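Local coordinates for protein hypothetical hydrolase (Bacteroides thetaiotaomicron, PDB 3TC9) that probably serves as an auxiliary nutrient-binding protein, pairing an immunoglobulin-like IPT/TIG domain with a six-bladed beta-propeller, at residues V18-F23 against A93-N98; R33-G38 against S66-V71; I48-G53 against G78-S83. One frame throughout, in Å; residues are numbered along the deposited sequence.

Interaction 1: residues V18-F23 against A93-N98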
ATOM      1  N   VAL B  18      15.192 -30.535  32.293  1.00 33.71           N
ATOM      2  CA  VAL B  18      15.099 -30.380  30.856  1.00 32.54           C
ATOM      3  C   VAL B  18      15.109 -28.896  30.618  1.00 36.25           C
ATOM      4  O   VAL B  18      14.362 -28.194  31.284  1.00 35.89           O
ATOM      5  CB  VAL B  18      13.873 -31.068  30.223  1.00 35.62           C
ATOM      6  CG1 VAL B  18      13.934 -31.018  28.693  1.00 34.22           C
ATOM      7  CG2 VAL B  18      13.765 -32.506  30.703  1.00 35.89           C
ATOM      8  N   VAL B  19      15.984 -28.392  29.756  1.00 33.68           N
ATOM      9  CA  VAL B  19      16.053 -26.940  29.498  1.00 34.87           C
ATOM     10  C   VAL B  19      16.430 -26.669  28.052  1.00 37.50           C
ATOM     11  O   VAL B  19      17.053 -27.509  27.411  1.00 36.45           O
ATOM     12  CB  VAL B  19      17.003 -26.142  30.458  1.00 39.86           C
ATOM     13  CG1 VAL B  19      16.433 -26.029  31.868  1.00 40.32           C
ATOM     14  CG2 VAL B  19      18.409 -26.723  30.483  1.00 40.07           C
ATOM     15  N   ILE B  20      16.047 -25.488  27.555  1.00 35.85           N
ATOM     16  CA  ILE B  20      16.405 -24.998  26.213  1.00 34.67           C
ATOM     17  C   ILE B  20      17.455 -23.914  26.430  1.00 38.70           C
ATOM     18  O   ILE B  20      17.230 -23.040  27.257  1.00 37.91           O
ATOM     19  CB  ILE B  20      15.186 -24.502  25.384  1.00 35.36           C
ATOM     20  CG1 ILE B  20      14.183 -25.650  25.091  1.00 34.09           C
ATOM     21  CG2 ILE B  20      15.644 -23.827  24.100  1.00 34.69           C
ATOM     22  CD1 ILE B  20      12.750 -25.153  24.783  1.00 33.72           C
ATOM     23  N   SER B  21      18.626 -24.039  25.773  1.00 37.36           N
ATOM     24  CA  SER B  21      19.718 -23.076  25.864  1.00 39.21           C
ATOM     25  C   SER B  21      19.662 -22.098  24.680  1.00 45.83           C
ATOM     26  O   SER B  21      19.961 -20.920  24.862  1.00 49.46           O
ATOM     27  CB  SER B  21      21.075 -23.770  25.937  1.00 44.38           C
ATOM     28  OG  SER B  21      21.359 -24.550  24.792  1.00 56.06           O
ATOM     29  N   GLU B  22      19.284 -22.572  23.483  1.00 40.44           N
ATOM     30  CA  GLU B  22      19.143 -21.712  22.309  1.00 40.66           C
ATOM     31  C   GLU B  22      18.432 -22.421  21.160  1.00 40.71           C
ATOM     32  O   GLU B  22      18.256 -23.645  21.168  1.00 40.61           O
ATOM     33  CB  GLU B  22      20.504 -21.121  21.820  1.00 43.71           C
ATOM     34  CG  GLU B  22      21.531 -22.095  21.260  1.00 54.29           C
ATOM     35  CD  GLU B  22      22.874 -21.474  20.918  1.00 90.99           C
ATOM     36  OE1 GLU B  22      23.383 -20.674  21.737  1.00 96.67           O
ATOM     37  OE2 GLU B  22      23.425 -21.804  19.841  1.00 93.44           O
ATOM     38  N   PHE B  23      18.022 -21.634  20.181  1.00 34.97           N
ATOM     39  CA  PHE B  23      17.365 -22.137  18.983  1.00 33.43           C
ATOM     40  C   PHE B  23      17.808 -21.337  17.768  1.00 36.36           C
ATOM     41  O   PHE B  23      18.182 -20.175  17.886  1.00 34.10           O
ATOM     42  CB  PHE B  23      15.827 -22.147  19.117  1.00 33.18           C
ATOM     43  CG  PHE B  23      15.158 -20.809  19.302  1.00 33.36           C
ATOM     44  CD1 PHE B  23      14.791 -20.041  18.206  1.00 35.33           C
ATOM     45  CD2 PHE B  23      14.877 -20.323  20.574  1.00 35.05           C
ATOM     46  CE1 PHE B  23      14.204 -18.787  18.378  1.00 36.48           C
ATOM     47  CE2 PHE B  23      14.261 -19.083  20.743  1.00 38.18           C
ATOM     48  CZ  PHE B  23      13.941 -18.319  19.642  1.00 36.29           C
ATOM     49  N   ALA B  93       8.007 -33.409  32.388  1.00 38.32           N
ATOM     50  CA  ALA B  93       9.001 -32.341  32.527  1.00 37.83           C
ATOM     51  C   ALA B  93       8.671 -31.269  31.527  1.00 38.94           C
ATOM     52  O   ALA B  93       8.301 -31.586  30.417  1.00 38.12           O
ATOM     53  CB  ALA B  93      10.412 -32.881  32.314  1.00 39.05           C
ATOM     54  N   ASN B  94       8.701 -30.013  31.965  1.00 36.18           N
ATOM     55  CA  ASN B  94       8.365 -28.846  31.176  1.00 35.29           C
ATOM     56  C   ASN B  94       9.458 -27.757  31.190  1.00 39.84           C
ATOM     57  O   ASN B  94      10.028 -27.441  32.247  1.00 38.48           O
ATOM     58  CB  ASN B  94       7.072 -28.242  31.722  1.00 36.03           C
ATOM     59  CG  ASN B  94       5.831 -29.003  31.353  1.00 59.86           C
ATOM     60  OD1 ASN B  94       5.161 -28.689  30.376  1.00 55.21           O
ATOM     61  ND2 ASN B  94       5.457 -29.970  32.167  1.00 55.30           N
ATOM     62  N   THR B  95       9.687 -27.131  30.019  1.00 36.21           N
ATOM     63  CA  THR B  95      10.607 -26.002  29.893  1.00 36.35           C
ATOM     64  C   THR B  95      10.070 -25.025  28.835  1.00 36.66           C
ATOM     65  O   THR B  95       9.079 -25.302  28.163  1.00 33.46           O
ATOM     66  CB  THR B  95      12.078 -26.463  29.640  1.00 44.27           C
ATOM     67  OG1 THR B  95      12.955 -25.354  29.806  1.00 43.29           O
ATOM     68  CG2 THR B  95      12.295 -27.051  28.264  1.00 36.21           C
ATOM     69  N   GLU B  96      10.699 -23.871  28.741  1.00 37.12           N
ATOM     70  CA  GLU B  96      10.327 -22.811  27.819  1.00 37.91           C
ATOM     71  C   GLU B  96      11.583 -22.081  27.355  1.00 41.13           C
ATOM     72  O   GLU B  96      12.563 -21.985  28.113  1.00 40.63           O
ATOM     73  CB  GLU B  96       9.377 -21.851  28.563  1.00 40.84           C
ATOM     74  CG  GLU B  96       8.434 -21.065  27.665  1.00 65.72           C
ATOM     75  CD  GLU B  96       7.371 -20.240  28.373  1.00100.37           C
ATOM     76  OE1 GLU B  96       6.953 -20.607  29.501  1.00 75.88           O
ATOM     77  OE2 GLU B  96       6.923 -19.242  27.760  1.00104.08           O
ATOM     78  N   ALA B  97      11.565 -21.559  26.127  1.00 37.66           N
ATOM     79  CA  ALA B  97      12.674 -20.757  25.604  1.00 38.31           C
ATOM     80  C   ALA B  97      12.566 -19.313  26.132  1.00 45.57           C
ATOM     81  O   ALA B  97      11.450 -18.839  26.369  1.00 45.96           O
ATOM     82  CB  ALA B  97      12.653 -20.768  24.088  1.00 38.54           C
ATOM     83  N   ASN B  98      13.707 -18.613  26.322  1.00 43.41           N
ATOM     84  CA  ASN B  98      13.672 -17.224  26.801  1.00 44.77           C
ATOM     85  C   ASN B  98      13.274 -16.225  25.716  1.00 47.47           C
ATOM     86  O   ASN B  98      12.736 -15.161  26.014  1.00 46.28           O
ATOM     87  CB  ASN B  98      15.016 -16.800  27.361  1.00 51.11           C
ATOM     88  CG  ASN B  98      15.335 -17.424  28.670  1.00 81.78           C
ATOM     89  OD1 ASN B  98      16.370 -18.076  28.812  1.00 82.21           O
ATOM     90  ND2 ASN B  98      14.447 -17.250  29.642  1.00 76.19           N
TER
HETATM   91  O   HOH W   1      14.976 -23.146  28.946  1.00 40.67           O
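The Phe23 ring receives the CB methyl of Ala97 obliquely beside its CD2 and CE2 atoms, CE2 lying 4.1 Å from Ala97 CB. The CB bond of Phe23 points toward residues 93-98, and chi1 of 63° sets CG between the backbone N and the carbonyl carbon. Ile80 and Leu36 also touch the Phe23 side chain, and Lys26 makes a cation-pi contact with its ring. Further along, Ile20 crosses Thr95 obliquely, with Ile20 CG1 3.9 Å from Thr95 CG2, while its terminal CD1 reaches the backbone at 4.0 Å from Ala97 N. At the far end the methyls Val18 CG2 and Ala93 CB meet at 3.7 Å. The strand segments run nearly parallel, at 25°, but their axes approach no closer than 6.1 Å. A water bridges the two main chains: it accepts from Ile20 N at 2.9 Å and donates to Glu96 O at 2.8 Å. Thr95 OG1, anti to its own backbone N (chi1 -168°), also hydrogen-bonds this water, at 3.1 Å. With an alanine in place of Thr95, the water would probably be held less firmly without the hydroxyl, and Ile20 would lose the methyl its CG1 and CD1 rest on. Strand 19-28 pairs with strand 33-39 and strand 91-96 with strand 80-85, so the contact brings together distant strands of the immunoglobulin-like domain. Apolar side chains and a water bound to both main chains join these segments, so the contact rests on packing and solvent-mediated bonding.

Interaction 2: residues R33-G38 against S66-V71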
ATOM      1  N   ARG B  33      12.673 -25.276   9.356  1.00 38.34           N
ATOM      2  CA  ARG B  33      13.317 -26.365  10.095  0.50 37.57           C
ATOM      3  C   ARG B  33      14.105 -25.731  11.218  1.00 41.26           C
ATOM      4  O   ARG B  33      15.100 -25.058  10.981  1.00 41.25           O
ATOM      5  CB  ARG B  33      14.198 -27.232   9.163  0.50 36.60           C
ATOM      6  CG  ARG B  33      14.950 -28.392   9.845  0.50 48.44           C
ATOM      7  CD  ARG B  33      15.821 -29.138   8.837  0.50 53.97           C
ATOM      8  NE  ARG B  33      16.638 -30.195   9.439  0.50 54.92           N
ATOM      9  CZ  ARG B  33      16.298 -31.481   9.486  0.50 60.82           C
ATOM     10  NH1 ARG B  33      15.139 -31.888   8.989  0.50 35.08           N
ATOM     11  NH2 ARG B  33      17.115 -32.368  10.033  0.50 54.84           N
HETATM   12  N   MSE B  34      13.607 -25.860  12.433  1.00 37.81           N
HETATM   13  CA  MSE B  34      14.259 -25.258  13.591  1.00 37.31           C
HETATM   14  C   MSE B  34      15.196 -26.256  14.285  1.00 38.71           C
HETATM   15  O   MSE B  34      14.907 -27.433  14.354  1.00 37.38           O
HETATM   16  CB  MSE B  34      13.194 -24.731  14.574  1.00 39.43           C
HETATM   17  CG  MSE B  34      13.774 -24.099  15.829  1.00 47.80           C
HETATM   18 SE   MSE B  34      12.396 -23.700  17.112  0.75 55.58          SE
HETATM   19  CE  MSE B  34      11.677 -22.052  16.247  1.00 51.43           C
ATOM     20  N   LEU B  35      16.294 -25.753  14.812  1.00 36.48           N
ATOM     21  CA  LEU B  35      17.266 -26.512  15.586  1.00 36.82           C
ATOM     22  C   LEU B  35      17.268 -25.997  17.030  1.00 39.74           C
ATOM     23  O   LEU B  35      17.620 -24.840  17.266  1.00 38.58           O
ATOM     24  CB  LEU B  35      18.675 -26.390  14.947  1.00 36.70           C
ATOM     25  CG  LEU B  35      19.904 -26.847  15.770  1.00 40.82           C
ATOM     26  CD1 LEU B  35      19.778 -28.287  16.236  1.00 39.23           C
ATOM     27  CD2 LEU B  35      21.195 -26.650  14.950  1.00 40.93           C
ATOM     28  N   LEU B  36      16.857 -26.851  17.983  1.00 36.05           N
ATOM     29  CA  LEU B  36      16.875 -26.504  19.401  1.00 36.36           C
ATOM     30  C   LEU B  36      18.095 -27.086  20.092  1.00 39.11           C
ATOM     31  O   LEU B  36      18.366 -28.275  19.950  1.00 39.56           O
ATOM     32  CB  LEU B  36      15.628 -27.029  20.132  1.00 37.01           C
ATOM     33  CG  LEU B  36      14.303 -26.293  20.027  1.00 42.28           C
ATOM     34  CD1 LEU B  36      13.258 -27.003  20.919  1.00 42.26           C
ATOM     35  CD2 LEU B  36      14.409 -24.882  20.526  1.00 45.00           C
ATOM     36  N   TYR B  37      18.774 -26.285  20.892  1.00 35.85           N
ATOM     37  CA  TYR B  37      19.869 -26.743  21.731  1.00 37.62           C
ATOM     38  C   TYR B  37      19.395 -26.757  23.172  1.00 40.24           C
ATOM     39  O   TYR B  37      18.553 -25.953  23.564  1.00 40.83           O
ATOM     40  CB  TYR B  37      21.121 -25.856  21.588  1.00 41.33           C
ATOM     41  CG  TYR B  37      22.000 -26.151  20.397  1.00 46.71           C
ATOM     42  CD1 TYR B  37      21.831 -27.310  19.648  1.00 50.01           C
ATOM     43  CD2 TYR B  37      22.999 -25.265  20.009  1.00 49.25           C
ATOM     44  CE1 TYR B  37      22.595 -27.550  18.502  1.00 53.39           C
ATOM     45  CE2 TYR B  37      23.811 -25.526  18.902  1.00 51.24           C
ATOM     46  CZ  TYR B  37      23.602 -26.671  18.149  1.00 61.61           C
ATOM     47  OH  TYR B  37      24.385 -26.952  17.058  1.00 67.31           O
ATOM     48  N   GLY B  38      19.942 -27.653  23.961  1.00 35.29           N
ATOM     49  CA  GLY B  38      19.583 -27.716  25.364  1.00 33.94           C
ATOM     50  C   GLY B  38      20.188 -28.894  26.074  1.00 38.30           C
ATOM     51  O   GLY B  38      21.283 -29.349  25.738  1.00 38.99           O
ATOM     52  N   SER B  66      20.362 -31.792  21.468  1.00 39.91           N
ATOM     53  CA  SER B  66      19.746 -31.082  20.360  1.00 39.18           C
ATOM     54  C   SER B  66      18.563 -31.863  19.785  1.00 40.67           C
ATOM     55  O   SER B  66      18.435 -33.082  19.979  1.00 39.40           O
ATOM     56  CB  SER B  66      20.768 -30.808  19.252  1.00 41.29           C
ATOM     57  OG  SER B  66      21.264 -32.031  18.741  1.00 45.56           O
ATOM     58  N   LEU B  67      17.687 -31.130  19.125  1.00 36.49           N
ATOM     59  CA  LEU B  67      16.562 -31.668  18.396  1.00 37.21           C
ATOM     60  C   LEU B  67      16.217 -30.747  17.229  1.00 43.18           C
ATOM     61  O   LEU B  67      16.522 -29.562  17.240  1.00 42.47           O
ATOM     62  CB  LEU B  67      15.321 -31.963  19.273  1.00 37.19           C
ATOM     63  CG  LEU B  67      14.536 -30.817  19.871  1.00 41.45           C
ATOM     64  CD1 LEU B  67      13.503 -30.244  18.861  1.00 40.75           C
ATOM     65  CD2 LEU B  67      13.841 -31.291  21.086  1.00 40.81           C
ATOM     66  N   TYR B  68      15.556 -31.319  16.241  1.00 42.38           N
ATOM     67  CA  TYR B  68      15.013 -30.647  15.086  1.00 41.58           C
ATOM     68  C   TYR B  68      13.489 -30.716  15.152  1.00 40.35           C
ATOM     69  O   TYR B  68      12.920 -31.765  15.467  1.00 36.71           O
ATOM     70  CB  TYR B  68      15.513 -31.318  13.799  1.00 45.41           C
ATOM     71  CG  TYR B  68      16.887 -30.918  13.312  1.00 51.72           C
ATOM     72  CD1 TYR B  68      17.120 -29.648  12.786  1.00 54.06           C
ATOM     73  CD2 TYR B  68      17.917 -31.851  13.237  1.00 54.58           C
ATOM     74  CE1 TYR B  68      18.367 -29.295  12.272  1.00 57.22           C
ATOM     75  CE2 TYR B  68      19.162 -31.518  12.705  1.00 56.19           C
ATOM     76  CZ  TYR B  68      19.389 -30.235  12.234  1.00 67.48           C
ATOM     77  OH  TYR B  68      20.638 -29.910  11.742  1.00 70.94           O
ATOM     78  N   CYS B  69      12.830 -29.604  14.866  1.00 36.62           N
ATOM     79  CA  CYS B  69      11.378 -29.576  14.760  1.00 35.78           C
ATOM     80  C   CYS B  69      11.004 -28.666  13.574  1.00 38.92           C
ATOM     81  O   CYS B  69      11.884 -28.016  13.002  1.00 36.09           O
ATOM     82  CB  CYS B  69      10.716 -29.150  16.068  1.00 36.34           C
ATOM     83  SG  CYS B  69      11.159 -27.490  16.606  1.00 40.52           S
ATOM     84  N   VAL B  70       9.735 -28.680  13.159  1.00 36.45           N
ATOM     85  CA  VAL B  70       9.286 -27.907  11.994  1.00 35.38           C
ATOM     86  C   VAL B  70       8.259 -26.889  12.466  1.00 38.89           C
ATOM     87  O   VAL B  70       7.312 -27.265  13.160  1.00 38.33           O
ATOM     88  CB  VAL B  70       8.743 -28.855  10.884  1.00 38.00           C
ATOM     89  CG1 VAL B  70       8.319 -28.076   9.635  1.00 36.38           C
ATOM     90  CG2 VAL B  70       9.789 -29.906  10.515  1.00 37.93           C
ATOM     91  N   VAL B  71       8.487 -25.590  12.155  1.00 34.01           N
ATOM     92  CA  VAL B  71       7.585 -24.518  12.584  1.00 33.39           C
ATOM     93  C   VAL B  71       6.204 -24.735  11.920  1.00 39.94           C
ATOM     94  O   VAL B  71       6.120 -24.830  10.702  1.00 38.93           O
ATOM     95  CB  VAL B  71       8.160 -23.108  12.331  1.00 36.22           C
ATOM     96  CG1 VAL B  71       7.096 -22.032  12.541  1.00 35.29           C
ATOM     97  CG2 VAL B  71       9.356 -22.864  13.243  1.00 36.17           C
TER
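Tyr68 takes the guanidinium of Arg33 over one face of its ring and Leu35 CD1 over the opposite face, with Met34 O at the ring edge. In the Arg33 conformer described, one of two modelled, CZ stands 3.9 Å from the Tyr68 ring centroid in a cation-pi contact, and NH2 comes to 3.3 Å from Tyr68 CD2. The arginine chain is extended from CG to NE, which carries the group across the phenol; the two planes remain 44° apart, so this is no parallel stack. Met34, deposited as selenomethionine, points to the other face of the sheet with Leu36, Leu67 and Cys69. Its SE lies 4.0 Å from Cys69 SG, and a bend at chi3 (-77°) brings CE to 3.9 Å from Val71 CG2. Between the faces, the antiparallel strands are bonded at Met34–Cys69 (Met34 N to Cys69 O 2.8 Å) and at Leu36–Leu67. Ile52 and Phe101 also contact Met34, placing it in the interior of the immunoglobulin-like domain. The strand pair is thus two-sided: apolar and sulfur- or selenium-bearing groups pack inward, whereas a charge resting on an aromatic ring marks the outer face and is probably mobile.

Interaction 3: residues I48-G53 against G78-S83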
ATOM      1  N   ILE B  48       8.755 -36.420  23.003  1.00 32.18           N
ATOM      2  CA  ILE B  48       9.056 -34.977  22.979  1.00 32.12           C
ATOM      3  C   ILE B  48       7.884 -34.232  22.357  1.00 34.74           C
ATOM      4  O   ILE B  48       7.439 -34.582  21.267  1.00 33.46           O
ATOM      5  CB  ILE B  48      10.385 -34.599  22.276  1.00 34.56           C
ATOM      6  CG1 ILE B  48      11.558 -35.524  22.726  1.00 36.14           C
ATOM      7  CG2 ILE B  48      10.713 -33.119  22.512  1.00 34.95           C
ATOM      8  CD1 ILE B  48      12.846 -35.323  21.945  1.00 32.59           C
ATOM      9  N   LYS B  49       7.401 -33.200  23.059  1.00 30.67           N
ATOM     10  CA  LYS B  49       6.331 -32.334  22.564  1.00 29.51           C
ATOM     11  C   LYS B  49       6.833 -30.898  22.516  1.00 32.48           C
ATOM     12  O   LYS B  49       7.151 -30.323  23.562  1.00 31.20           O
ATOM     13  CB  LYS B  49       5.060 -32.446  23.430  1.00 30.57           C
ATOM     14  CG  LYS B  49       3.944 -31.495  23.011  1.00 30.94           C
ATOM     15  CD  LYS B  49       2.604 -31.841  23.645  1.00 45.24           C
ATOM     16  CE  LYS B  49       2.367 -31.132  24.966  1.00 52.94           C
ATOM     17  NZ  LYS B  49       1.378 -31.878  25.800  1.00 64.32           N
ATOM     18  N   VAL B  50       6.908 -30.324  21.302  1.00 28.34           N
ATOM     19  CA  VAL B  50       7.269 -28.911  21.144  1.00 28.05           C
ATOM     20  C   VAL B  50       6.000 -28.138  20.700  1.00 33.15           C
ATOM     21  O   VAL B  50       5.271 -28.574  19.823  1.00 33.84           O
ATOM     22  CB  VAL B  50       8.476 -28.715  20.186  1.00 30.77           C
ATOM     23  CG1 VAL B  50       8.797 -27.231  19.980  1.00 29.83           C
ATOM     24  CG2 VAL B  50       9.704 -29.467  20.705  1.00 30.05           C
ATOM     25  N   THR B  51       5.742 -27.017  21.339  1.00 32.81           N
ATOM     26  CA  THR B  51       4.645 -26.090  21.070  1.00 33.15           C
ATOM     27  C   THR B  51       5.255 -24.746  20.700  1.00 36.63           C
ATOM     28  O   THR B  51       6.039 -24.231  21.494  1.00 37.35           O
ATOM     29  CB  THR B  51       3.720 -25.956  22.304  1.00 39.50           C
ATOM     30  OG1 THR B  51       3.540 -27.220  22.969  1.00 50.51           O
ATOM     31  CG2 THR B  51       2.377 -25.345  21.960  1.00 33.28           C
ATOM     32  N   ILE B  52       4.951 -24.200  19.508  1.00 32.60           N
ATOM     33  CA  ILE B  52       5.453 -22.873  19.057  1.00 32.07           C
ATOM     34  C   ILE B  52       4.207 -22.002  18.794  1.00 37.51           C
ATOM     35  O   ILE B  52       3.350 -22.387  18.005  1.00 37.35           O
ATOM     36  CB  ILE B  52       6.411 -22.948  17.811  1.00 33.95           C
ATOM     37  CG1 ILE B  52       7.592 -23.924  18.043  1.00 34.72           C
ATOM     38  CG2 ILE B  52       6.938 -21.536  17.437  1.00 32.22           C
ATOM     39  CD1 ILE B  52       8.491 -24.194  16.796  1.00 39.15           C
ATOM     40  N   GLY B  53       4.098 -20.883  19.476  1.00 36.16           N
ATOM     41  CA  GLY B  53       2.950 -19.986  19.353  1.00 37.55           C
ATOM     42  C   GLY B  53       1.607 -20.649  19.636  1.00 44.09           C
ATOM     43  O   GLY B  53       0.619 -20.341  18.965  1.00 45.52           O
ATOM     44  N   GLY B  78       5.313 -17.056  18.304  1.00 38.83           N
ATOM     45  CA  GLY B  78       6.689 -17.521  18.371  1.00 38.44           C
ATOM     46  C   GLY B  78       7.190 -17.984  19.730  1.00 40.86           C
ATOM     47  O   GLY B  78       8.372 -18.289  19.849  1.00 39.59           O
ATOM     48  N   ASP B  79       6.321 -18.035  20.778  1.00 38.82           N
ATOM     49  CA  ASP B  79       6.739 -18.534  22.102  1.00 39.35           C
ATOM     50  C   ASP B  79       6.948 -20.052  22.002  1.00 38.53           C
ATOM     51  O   ASP B  79       6.096 -20.745  21.459  1.00 39.18           O
ATOM     52  CB  ASP B  79       5.761 -18.148  23.241  1.00 42.93           C
ATOM     53  CG  ASP B  79       4.352 -18.705  23.148  1.00 69.15           C
ATOM     54  OD1 ASP B  79       3.603 -18.287  22.220  1.00 72.21           O
ATOM     55  OD2 ASP B  79       3.968 -19.512  24.043  1.00 78.67           O
ATOM     56  N   ILE B  80       8.114 -20.539  22.434  1.00 32.64           N
ATOM     57  CA  ILE B  80       8.512 -21.948  22.343  1.00 32.04           C
ATOM     58  C   ILE B  80       8.454 -22.660  23.704  1.00 36.69           C
ATOM     59  O   ILE B  80       9.174 -22.291  24.642  1.00 37.17           O
ATOM     60  CB  ILE B  80       9.931 -22.102  21.705  1.00 34.68           C
ATOM     61  CG1 ILE B  80       9.982 -21.477  20.301  1.00 33.73           C
ATOM     62  CG2 ILE B  80      10.381 -23.575  21.679  1.00 34.57           C
ATOM     63  CD1 ILE B  80      11.278 -21.076  19.900  1.00 43.22           C
ATOM     64  N   LYS B  81       7.632 -23.724  23.767  1.00 31.89           N
ATOM     65  CA  LYS B  81       7.478 -24.595  24.931  1.00 32.57           C
ATOM     66  C   LYS B  81       7.897 -25.999  24.552  1.00 35.25           C
ATOM     67  O   LYS B  81       7.695 -26.403  23.414  1.00 33.83           O
ATOM     68  CB  LYS B  81       6.027 -24.593  25.441  1.00 35.43           C
ATOM     69  CG  LYS B  81       5.537 -23.232  25.939  1.00 39.80           C
ATOM     70  CD  LYS B  81       4.155 -23.379  26.541  1.00 46.59           C
ATOM     71  CE  LYS B  81       3.541 -22.060  26.947  1.00 65.13           C
ATOM     72  NZ  LYS B  81       4.229 -21.430  28.101  1.00 74.48           N
ATOM     73  N   LEU B  82       8.528 -26.714  25.473  1.00 32.32           N
ATOM     74  CA  LEU B  82       8.955 -28.105  25.278  1.00 32.96           C
ATOM     75  C   LEU B  82       8.541 -28.944  26.506  1.00 35.80           C
ATOM     76  O   LEU B  82       8.741 -28.523  27.647  1.00 32.45           O
ATOM     77  CB  LEU B  82      10.478 -28.211  25.030  1.00 33.65           C
ATOM     78  CG  LEU B  82      11.070 -29.620  24.828  1.00 38.67           C
ATOM     79  CD1 LEU B  82      12.315 -29.552  24.013  1.00 39.39           C
ATOM     80  CD2 LEU B  82      11.431 -30.277  26.156  1.00 40.08           C
ATOM     81  N   SER B  83       7.995 -30.131  26.251  1.00 32.23           N
ATOM     82  CA  SER B  83       7.614 -31.083  27.282  1.00 33.27           C
ATOM     83  C   SER B  83       8.154 -32.431  26.934  1.00 34.17           C
ATOM     84  O   SER B  83       8.135 -32.819  25.757  1.00 32.62           O
ATOM     85  CB  SER B  83       6.091 -31.175  27.410  1.00 38.17           C
ATOM     86  OG  SER B  83       5.538 -30.071  28.099  1.00 55.33           O
TER
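Ile52 and Ile80 lie side by side, pointing the same way, with Ile52 CG1 4.1 Å from Ile80 CG1. The branch Ile52 CG2 reaches Gly78 CA at 4.1 Å. Ile48 also meets Leu82, with Ile48 CG2 4.2 Å from Leu82 CD1, and Val50 CG1 lies 4.3 Å from Ile80 CG2. These apolar groups are carried by an antiparallel pair whose short strand axes run at 165° to each other. Its hydrogen-bonded pairs are Lys49–Ser83 and Thr51–Lys81; in the latter, Thr51 N donates to Lys81 O at 2.9 Å and Lys81 N to Thr51 O at 2.8 Å, the second bond almost straight at 177°. Leu82 lies opposite Val50, and Ile80 opposite Ile52, in the non-hydrogen-bonded pairs. The strands belong to the immunoglobulin-like IPT/TIG domain, and their apolar face looks across its core to strands 33-39 and 66-70: Met34 touches both Ile52 and Ile80, and Leu67 touches both Ile48 and Leu82. At one end Gly53 N donates to Asp79 O at 2.8 Å. Asp79 OD1 draws up to Gly53 CA at 3.4 Å, and the positive phi of Gly53, 56°, is one that glycine adopts readily as the chain leaves the strand. Lys49, Thr51, Lys81 and Ser83 occupy the other face, where Thr51 and Lys81 meet through their CB atoms. Both lysines carry their ammonium groups to acids outside the pair: Lys49 NZ makes a salt bridge with Glu91, and Lys81 NZ one with Glu96.

How the interactions relate
From the N terminus the chain enters strand 19-28, turns into strand 33-39, and passes through strands 48-52 and 55-62 before strand 66-70 returns to 33-39, closing the loop of interaction 2. Strand 80-85 then pairs with 48-52 in interaction 3. These two loops cross, since their segments alternate along the chain, and the contacts meet face to face through apolar side chains such as Leu67 CD2 and Leu82 CD1, 3.7 Å apart. Both nest inside the longer loop closed by interaction 1. Its first strand bonds to 33-39 and its last to 80-85, so it ties the layers of interactions 2 and 3 together at one side of the domain.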